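Local coordinates for pyoverdine biosynthesis protein PvcA (Pseudomonas aeruginosa, PDB 3E59) that builds the isonitrile group on L-tyrosine, taking its carbon from C2 of ribulose 5-phosphate, in the biosynthesis of paerucumarin, at residues 249-261 and 265-279. Residues are numbered along the deposited sequence; the frame is centred on the assembly and turned at random.
With PO4 (phosphate ion), chain E.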
ATOM      1  N   PRO A 249      -8.964  -6.995 -14.908  1.00 39.72           N
ATOM      2  CA  PRO A 249      -7.841  -7.640 -15.616  1.00 40.10           C
ATOM      3  C   PRO A 249      -6.816  -6.679 -16.257  1.00 39.47           C
ATOM      4  O   PRO A 249      -5.607  -6.925 -16.172  1.00 41.31           O
ATOM      5  CB  PRO A 249      -8.546  -8.474 -16.697  1.00 41.01           C
ATOM      6  CG  PRO A 249      -9.934  -8.694 -16.162  1.00 40.87           C
ATOM      7  CD  PRO A 249     -10.265  -7.408 -15.474  1.00 41.09           C
ATOM      8  N   ARG A 250      -7.286  -5.592 -16.858  1.00 35.25           N
ATOM      9  CA  ARG A 250      -6.415  -4.728 -17.647  1.00 38.17           C
ATOM     10  C   ARG A 250      -5.722  -3.631 -16.833  1.00 37.45           C
ATOM     11  O   ARG A 250      -4.680  -3.121 -17.242  1.00 37.93           O
ATOM     12  CB  ARG A 250      -7.183  -4.104 -18.812  1.00 38.53           C
ATOM     13  CG  ARG A 250      -7.916  -5.117 -19.714  1.00 39.38           C
ATOM     14  CD  ARG A 250      -8.476  -4.412 -20.950  1.00 43.68           C
ATOM     15  NE  ARG A 250      -9.450  -3.386 -20.581  1.00 48.21           N
ATOM     16  CZ  ARG A 250      -9.610  -2.219 -21.200  1.00 48.62           C
ATOM     17  NH1 ARG A 250      -8.857  -1.889 -22.247  1.00 49.59           N
ATOM     18  NH2 ARG A 250     -10.528  -1.370 -20.757  1.00 48.57           N
ATOM     19  N   ALA A 251      -6.293  -3.281 -15.688  1.00 36.32           N
ATOM     20  CA  ALA A 251      -5.782  -2.184 -14.876  1.00 38.51           C
ATOM     21  C   ALA A 251      -4.284  -2.330 -14.635  1.00 40.62           C
ATOM     22  O   ALA A 251      -3.768  -3.453 -14.459  1.00 40.43           O
ATOM     23  CB  ALA A 251      -6.521  -2.109 -13.545  1.00 37.36           C
ATOM     24  N   ILE A 252      -3.597  -1.187 -14.633  1.00 39.41           N
ATOM     25  CA  ILE A 252      -2.194  -1.126 -14.258  1.00 38.40           C
ATOM     26  C   ILE A 252      -2.149  -1.387 -12.767  1.00 38.00           C
ATOM     27  O   ILE A 252      -2.849  -0.736 -11.989  1.00 39.74           O
ATOM     28  CB  ILE A 252      -1.537   0.253 -14.600  1.00 39.66           C
ATOM     29  CG1 ILE A 252      -1.868   0.715 -16.034  1.00 41.09           C
ATOM     30  CG2 ILE A 252      -0.023   0.235 -14.328  1.00 38.52           C
ATOM     31  CD1 ILE A 252      -1.626  -0.305 -17.117  1.00 39.60           C
ATOM     32  N   ARG A 253      -1.338  -2.365 -12.383  1.00 37.59           N
ATOM     33  CA  ARG A 253      -1.269  -2.830 -11.016  1.00 36.16           C
ATOM     34  C   ARG A 253      -0.200  -2.070 -10.190  1.00 39.42           C
ATOM     35  O   ARG A 253       1.015  -2.317 -10.322  1.00 38.84           O
ATOM     36  CB  ARG A 253      -1.014  -4.344 -11.034  1.00 36.15           C
ATOM     37  CG  ARG A 253      -0.927  -5.029  -9.668  1.00 35.63           C
ATOM     38  CD  ARG A 253      -2.208  -4.910  -8.799  1.00 34.92           C
ATOM     39  NE  ARG A 253      -2.211  -6.010  -7.832  1.00 38.15           N
ATOM     40  CZ  ARG A 253      -1.443  -6.043  -6.749  1.00 36.94           C
ATOM     41  NH1 ARG A 253      -0.641  -5.022  -6.477  1.00 36.66           N
ATOM     42  NH2 ARG A 253      -1.464  -7.094  -5.950  1.00 35.16           N
ATOM     43  N   LEU A 254      -0.654  -1.142  -9.348  1.00 35.54           N
ATOM     44  CA  LEU A 254       0.252  -0.452  -8.433  1.00 34.03           C
ATOM     45  C   LEU A 254       0.385  -1.231  -7.137  1.00 34.67           C
ATOM     46  O   LEU A 254      -0.400  -2.137  -6.864  1.00 35.35           O
ATOM     47  CB  LEU A 254      -0.203   0.976  -8.149  1.00 32.26           C
ATOM     48  CG  LEU A 254      -0.447   1.942  -9.314  1.00 32.77           C
ATOM     49  CD1 LEU A 254      -1.084   3.197  -8.765  1.00 30.81           C
ATOM     50  CD2 LEU A 254       0.838   2.276 -10.097  1.00 31.34           C
ATOM     51  N   SER A 255       1.393  -0.868  -6.344  1.00 36.82           N
ATOM     52  CA  SER A 255       1.701  -1.556  -5.088  1.00 32.73           C
ATOM     53  C   SER A 255       2.349  -0.555  -4.150  1.00 33.49           C
ATOM     54  O   SER A 255       2.859   0.471  -4.597  1.00 33.67           O
ATOM     55  CB  SER A 255       2.650  -2.729  -5.351  1.00 33.16           C
ATOM     56  OG  SER A 255       2.843  -3.524  -4.195  1.00 35.32           O
ATOM     57  N   ILE A 256       2.302  -0.840  -2.852  1.00 34.04           N
ATOM     58  CA  ILE A 256       3.047  -0.055  -1.869  1.00 35.50           C
ATOM     59  C   ILE A 256       4.258  -0.809  -1.335  1.00 35.62           C
ATOM     60  O   ILE A 256       4.880  -0.385  -0.342  1.00 33.37           O
ATOM     61  CB  ILE A 256       2.138   0.525  -0.708  1.00 36.26           C
ATOM     62  CG1 ILE A 256       1.147  -0.508  -0.161  1.00 35.63           C
ATOM     63  CG2 ILE A 256       1.382   1.722  -1.213  1.00 33.50           C
ATOM     64  CD1 ILE A 256       1.766  -1.541   0.741  1.00 36.59           C
ATOM     65  N   HIS A 257       4.571  -1.933  -1.997  1.00 34.49           N
ATOM     66  CA  HIS A 257       5.839  -2.637  -1.831  1.00 34.62           C
ATOM     67  C   HIS A 257       6.724  -2.451  -3.054  1.00 32.60           C
ATOM     68  O   HIS A 257       6.215  -2.355  -4.164  1.00 30.90           O
ATOM     69  CB  HIS A 257       5.639  -4.139  -1.664  1.00 32.30           C
ATOM     70  CG  HIS A 257       4.673  -4.504  -0.598  1.00 34.10           C
ATOM     71  ND1 HIS A 257       3.671  -5.426  -0.800  1.00 32.97           N
ATOM     72  CD2 HIS A 257       4.550  -4.077   0.683  1.00 32.47           C
ATOM     73  CE1 HIS A 257       2.972  -5.556   0.316  1.00 35.03           C
ATOM     74  NE2 HIS A 257       3.490  -4.752   1.231  1.00 31.76           N
ATOM     75  N   PRO A 258       8.056  -2.411  -2.850  1.00 32.92           N
ATOM     76  CA  PRO A 258       8.999  -2.520  -3.980  1.00 34.57           C
ATOM     77  C   PRO A 258       8.696  -3.816  -4.726  1.00 35.05           C
ATOM     78  O   PRO A 258       8.336  -4.808  -4.091  1.00 35.77           O
ATOM     79  CB  PRO A 258      10.368  -2.644  -3.301  1.00 32.56           C
ATOM     80  CG  PRO A 258      10.183  -2.105  -1.942  1.00 33.18           C
ATOM     81  CD  PRO A 258       8.743  -2.258  -1.554  1.00 30.72           C
ATOM     82  N   GLN A 259       8.834  -3.803  -6.051  1.00 34.20           N
ATOM     83  CA  GLN A 259       8.477  -4.947  -6.871  1.00 33.92           C
ATOM     84  C   GLN A 259       9.590  -5.301  -7.853  1.00 36.37           C
ATOM     85  O   GLN A 259      10.308  -4.399  -8.326  1.00 35.22           O
ATOM     86  CB  GLN A 259       7.154  -4.686  -7.624  1.00 32.38           C
ATOM     87  CG  GLN A 259       5.897  -4.540  -6.725  1.00 32.82           C
ATOM     88  CD  GLN A 259       5.478  -5.825  -6.005  1.00 33.16           C
ATOM     89  OE1 GLN A 259       5.896  -6.929  -6.373  1.00 38.07           O
ATOM     90  NE2 GLN A 259       4.629  -5.680  -4.969  1.00 29.76           N
ATOM     91  N   PRO A 260       9.728  -6.611  -8.188  1.00 36.30           N
ATOM     92  CA  PRO A 260      10.666  -6.997  -9.251  1.00 34.95           C
ATOM     93  C   PRO A 260      10.325  -6.221 -10.530  1.00 35.41           C
ATOM     94  O   PRO A 260       9.161  -5.922 -10.769  1.00 35.65           O
ATOM     95  CB  PRO A 260      10.408  -8.506  -9.443  1.00 35.46           C
ATOM     96  CG  PRO A 260       9.734  -8.972  -8.171  1.00 34.90           C
ATOM     97  CD  PRO A 260       9.003  -7.769  -7.615  1.00 35.10           C
ATOM     98  N   ALA A 261      11.339  -5.877 -11.318  1.00 35.76           N
ATOM     99  CA  ALA A 261      11.166  -5.084 -12.530  1.00 35.03           C
ATOM    100  C   ALA A 261      10.387  -5.818 -13.637  1.00 37.66           C
ATOM    101  O   ALA A 261       9.820  -5.179 -14.523  1.00 34.77           O
ATOM    102  CB  ALA A 261      12.508  -4.646 -13.038  1.00 37.22           C
ATOM    103  N   LYS A 265       3.232  -5.936 -11.109  1.00 39.21           N
ATOM    104  CA  LYS A 265       3.090  -5.008 -10.006  1.00 38.96           C
ATOM    105  C   LYS A 265       4.163  -3.925 -10.082  1.00 39.90           C
ATOM    106  O   LYS A 265       5.340  -4.203 -10.392  1.00 35.86           O
ATOM    107  CB  LYS A 265       3.143  -5.747  -8.672  1.00 40.28           C
ATOM    108  CG  LYS A 265       2.214  -6.963  -8.553  1.00 39.38           C
ATOM    109  CD  LYS A 265       2.410  -7.586  -7.196  1.00 38.54           C
ATOM    110  CE  LYS A 265       1.997  -9.018  -7.146  1.00 38.23           C
ATOM    111  NZ  LYS A 265       2.160  -9.520  -5.741  1.00 36.91           N
ATOM    112  N   PHE A 266       3.740  -2.690  -9.815  1.00 39.15           N
ATOM    113  CA  PHE A 266       4.617  -1.528  -9.877  1.00 37.57           C
ATOM    114  C   PHE A 266       4.574  -0.767  -8.546  1.00 38.33           C
ATOM    115  O   PHE A 266       3.564  -0.146  -8.217  1.00 38.67           O
ATOM    116  CB  PHE A 266       4.180  -0.619 -11.024  1.00 35.05           C
ATOM    117  CG  PHE A 266       5.067   0.594 -11.219  1.00 36.94           C
ATOM    118  CD1 PHE A 266       4.918   1.726 -10.414  1.00 34.96           C
ATOM    119  CD2 PHE A 266       6.035   0.608 -12.224  1.00 34.14           C
ATOM    120  CE1 PHE A 266       5.720   2.849 -10.591  1.00 32.95           C
ATOM    121  CE2 PHE A 266       6.842   1.721 -12.416  1.00 35.25           C
ATOM    122  CZ  PHE A 266       6.689   2.845 -11.595  1.00 35.02           C
ATOM    123  N   GLY A 267       5.664  -0.811  -7.784  1.00 37.09           N
ATOM    124  CA  GLY A 267       5.715  -0.110  -6.486  1.00 37.85           C
ATOM    125  C   GLY A 267       5.809   1.397  -6.649  1.00 34.60           C
ATOM    126  O   GLY A 267       6.597   1.898  -7.451  1.00 35.41           O
ATOM    127  N   ILE A 268       5.002   2.129  -5.890  1.00 36.33           N
ATOM    128  CA  ILE A 268       4.924   3.586  -6.047  1.00 35.72           C
ATOM    129  C   ILE A 268       4.922   4.308  -4.696  1.00 36.89           C
ATOM    130  O   ILE A 268       4.278   3.863  -3.730  1.00 35.45           O
ATOM    131  CB  ILE A 268       3.682   4.004  -6.923  1.00 36.45           C
ATOM    132  CG1 ILE A 268       3.748   5.486  -7.307  1.00 37.75           C
ATOM    133  CG2 ILE A 268       2.349   3.656  -6.222  1.00 35.20           C
ATOM    134  CD1 ILE A 268       2.968   5.830  -8.561  1.00 39.42           C
ATOM    135  N   HIS A 269       5.660   5.417  -4.642  1.00 35.80           N
ATOM    136  CA  HIS A 269       5.705   6.276  -3.470  1.00 37.47           C
ATOM    137  C   HIS A 269       4.593   7.308  -3.521  1.00 36.90           C
ATOM    138  O   HIS A 269       4.125   7.682  -4.604  1.00 38.86           O
ATOM    139  CB  HIS A 269       7.065   6.961  -3.339  1.00 35.31           C
ATOM    140  CG  HIS A 269       8.136   6.082  -2.762  1.00 35.38           C
ATOM    141  ND1 HIS A 269       8.167   5.719  -1.431  1.00 37.42           N
ATOM    142  CD2 HIS A 269       9.244   5.540  -3.323  1.00 33.49           C
ATOM    143  CE1 HIS A 269       9.233   4.974  -1.200  1.00 34.81           C
ATOM    144  NE2 HIS A 269       9.912   4.862  -2.329  1.00 35.06           N
ATOM    145  N   MET A 270       4.154   7.733  -2.344  1.00 34.76           N
ATOM    146  CA  MET A 270       3.044   8.688  -2.211  1.00 37.32           C
ATOM    147  C   MET A 270       3.415   9.951  -1.407  1.00 37.33           C
ATOM    148  O   MET A 270       2.650  10.919  -1.382  1.00 44.00           O
ATOM    149  CB  MET A 270       1.833   8.005  -1.568  1.00 35.37           C
ATOM    150  CG  MET A 270       1.243   6.839  -2.351  1.00 37.55           C
ATOM    151  SD  MET A 270      -0.113   6.093  -1.455  1.00 39.58           S
ATOM    152  CE  MET A 270       0.736   5.486   0.011  1.00 34.08           C
ATOM    153  N   MET A 271       4.564   9.915  -0.735  1.00 35.13           N
ATOM    154  CA  MET A 271       5.166  11.057  -0.017  1.00 34.79           C
ATOM    155  C   MET A 271       6.655  10.783  -0.044  1.00 34.79           C
ATOM    156  O   MET A 271       7.054   9.614  -0.095  1.00 37.16           O
ATOM    157  CB  MET A 271       4.770  11.077   1.457  1.00 34.45           C
ATOM    158  CG  MET A 271       3.378  11.551   1.764  1.00 37.17           C
ATOM    159  SD  MET A 271       3.042  11.418   3.532  1.00 38.61           S
ATOM    160  CE  MET A 271       4.039  12.743   4.183  1.00 30.52           C
ATOM    161  N   PRO A 272       7.491  11.845  -0.010  1.00 34.84           N
ATOM    162  CA  PRO A 272       8.920  11.609   0.158  1.00 33.32           C
ATOM    163  C   PRO A 272       9.207  10.796   1.431  1.00 35.12           C
ATOM    164  O   PRO A 272       8.617  11.055   2.483  1.00 33.71           O
ATOM    165  CB  PRO A 272       9.490  13.023   0.268  1.00 34.92           C
ATOM    166  CG  PRO A 272       8.505  13.880  -0.517  1.00 31.32           C
ATOM    167  CD  PRO A 272       7.182  13.283  -0.160  1.00 31.26           C
ATOM    168  N   THR A 273      10.089   9.807   1.312  1.00 34.31           N
ATOM    169  CA  THR A 273      10.507   8.974   2.444  1.00 33.90           C
ATOM    170  C   THR A 273      11.827   8.268   2.140  1.00 37.32           C
ATOM    171  O   THR A 273      12.107   7.923   0.988  1.00 37.12           O
ATOM    172  CB  THR A 273       9.393   7.959   2.871  1.00 35.62           C
ATOM    173  OG1 THR A 273       9.769   7.289   4.080  1.00 37.88           O
ATOM    174  CG2 THR A 273       9.102   6.927   1.793  1.00 34.46           C
ATOM    175  N   ARG A 274      12.632   8.060   3.181  1.00 37.74           N
ATOM    176  CA  ARG A 274      13.896   7.328   3.082  1.00 36.72           C
ATOM    177  C   ARG A 274      13.689   5.810   2.957  1.00 36.36           C
ATOM    178  O   ARG A 274      14.481   5.129   2.311  1.00 38.75           O
ATOM    179  CB  ARG A 274      14.754   7.608   4.325  1.00 40.88           C
ATOM    180  N   ASP A 275      12.638   5.295   3.593  1.00 33.27           N
ATOM    181  CA  ASP A 275      12.357   3.871   3.642  1.00 33.29           C
ATOM    182  C   ASP A 275      11.345   3.502   2.570  1.00 35.28           C
ATOM    183  O   ASP A 275      10.187   3.928   2.632  1.00 34.79           O
ATOM    184  CB  ASP A 275      11.844   3.485   5.031  1.00 32.47           C
ATOM    185  CG  ASP A 275      11.522   2.000   5.166  1.00 36.85           C
ATOM    186  OD1 ASP A 275      11.739   1.203   4.213  1.00 38.42           O
ATOM    187  OD2 ASP A 275      11.023   1.624   6.247  1.00 38.97           O
ATOM    188  N   ASP A 276      11.786   2.701   1.595  1.00 34.28           N
ATOM    189  CA  ASP A 276      10.913   2.247   0.492  1.00 32.63           C
ATOM    190  C   ASP A 276       9.770   1.334   0.926  1.00 29.73           C
ATOM    191  O   ASP A 276       8.802   1.174   0.183  1.00 31.11           O
ATOM    192  CB  ASP A 276      11.727   1.536  -0.605  1.00 33.27           C
ATOM    193  CG  ASP A 276      12.585   2.492  -1.409  1.00 35.57           C
ATOM    194  OD1 ASP A 276      12.071   3.127  -2.366  1.00 35.32           O
ATOM    195  OD2 ASP A 276      13.785   2.595  -1.082  1.00 35.12           O
ATOM    196  N   TRP A 277       9.899   0.709   2.099  1.00 26.53           N
ATOM    197  CA  TRP A 277       8.830  -0.116   2.673  1.00 29.51           C
ATOM    198  C   TRP A 277       7.804   0.666   3.526  1.00 31.42           C
ATOM    199  O   TRP A 277       6.766   0.116   3.921  1.00 30.63           O
ATOM    200  CB  TRP A 277       9.431  -1.268   3.512  1.00 30.16           C
ATOM    201  CG  TRP A 277      10.117  -2.305   2.668  1.00 31.93           C
ATOM    202  CD1 TRP A 277      11.455  -2.402   2.407  1.00 30.63           C
ATOM    203  CD2 TRP A 277       9.488  -3.380   1.952  1.00 29.06           C
ATOM    204  NE1 TRP A 277      11.699  -3.474   1.583  1.00 30.91           N
ATOM    205  CE2 TRP A 277      10.510  -4.094   1.288  1.00 30.93           C
ATOM    206  CE3 TRP A 277       8.166  -3.819   1.821  1.00 31.21           C
ATOM    207  CZ2 TRP A 277      10.249  -5.219   0.486  1.00 30.05           C
ATOM    208  CZ3 TRP A 277       7.906  -4.955   1.029  1.00 30.92           C
ATOM    209  CH2 TRP A 277       8.947  -5.633   0.373  1.00 30.05           C
ATOM    210  N   LEU A 278       8.100   1.929   3.825  1.00 31.31           N
ATOM    211  CA  LEU A 278       7.272   2.683   4.761  1.00 31.98           C
ATOM    212  C   LEU A 278       6.024   3.218   4.077  1.00 31.57           C
ATOM    213  O   LEU A 278       6.102   3.770   2.980  1.00 31.05           O
ATOM    214  CB  LEU A 278       8.059   3.837   5.403  1.00 31.05           C
ATOM    215  CG  LEU A 278       7.383   4.587   6.568  1.00 31.62           C
ATOM    216  CD1 LEU A 278       6.974   3.631   7.700  1.00 28.93           C
ATOM    217  CD2 LEU A 278       8.315   5.676   7.108  1.00 32.83           C
ATOM    218  N   THR A 279       4.888   3.049   4.749  1.00 29.81           N
ATOM    219  CA  THR A 279       3.605   3.534   4.279  1.00 33.98           C
ATOM    220  C   THR A 279       2.936   4.407   5.370  1.00 35.27           C
ATOM    221  O   THR A 279       3.263   4.268   6.551  1.00 35.49           O
ATOM    222  CB  THR A 279       2.695   2.375   3.882  1.00 32.49           C
ATOM    223  OG1 THR A 279       2.462   1.556   5.026  1.00 33.65           O
ATOM    224  CG2 THR A 279       3.333   1.524   2.748  1.00 30.97           C
TER
HETATM  225  P   PO4 E 329       1.166  -6.714  -3.245  1.00 38.84           P
HETATM  226  O1  PO4 E 329       2.640  -6.971  -3.048  1.00 39.03           O
HETATM  227  O2  PO4 E 329       0.490  -6.786  -1.888  1.00 38.94           O
HETATM  228  O3  PO4 E 329       0.978  -5.326  -3.895  1.00 31.52           O
HETATM  229  O4  PO4 E 329       0.561  -7.791  -4.106  1.00 37.76           O
HETATM  230  O   HOH W   1       5.329  -1.276   2.144  1.00 37.06           O
HETATM  231  O   HOH W   2       8.383  -1.338  -7.511  1.00 26.31           O
HETATM  232  O   HOH W   3       7.501  -2.980 -11.498  1.00 26.73           O
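Lys265 runs beside Arg253 at the edge of a parallel five-stranded sheet, where strand 265-267 pairs with strand 252-255, and both side chains reach a phosphate ion, probably from the crystallisation liquor. Lys265 is extended beyond CG; its NZ meets phosphate O4 at 2.9 Å, while its CG lies over one guanidinium face of Arg253. Bent at chi2 (60°), Arg253 turns the guanidinium edge to the anion and gives NH2 to O4 and NH1 to O3, the latter nearly straight at 172°. Ser255 OG, His257 ND1 and Gln259 NE2 complete this five-residue grip, which is consistent with a site for the substrate's phosphate. The amide of Gln259 also packs on Lys265 CB, and its NE2 gives a further hydrogen bond to Ser255 OG. Phe266 N binds Arg253 O at 2.8 Å, and Ser255 N gives a weak bond to Phe266 O; the Phe266 ring flanks Leu254, CD1 lying 4.1 Å from Leu254 CD2. Gly267 N shares a water with Gln259 N, and Gly267 CA comes within 3.3 Å of His257 O. Ile268 N closes the pairing with a hydrogen bond to Ser255 O. Farther on, Met270 CE touches Ile256 CG2. Trp277, which also touches helix 193-210, presents an edge to His257 CD2 and a face to Pro258, whose CD makes a CH-pi contact 3.6 Å from the six-membered ring centroid, 4° off its normal. Thr279 CG2 packs 3.8 Å from Ile256 CB.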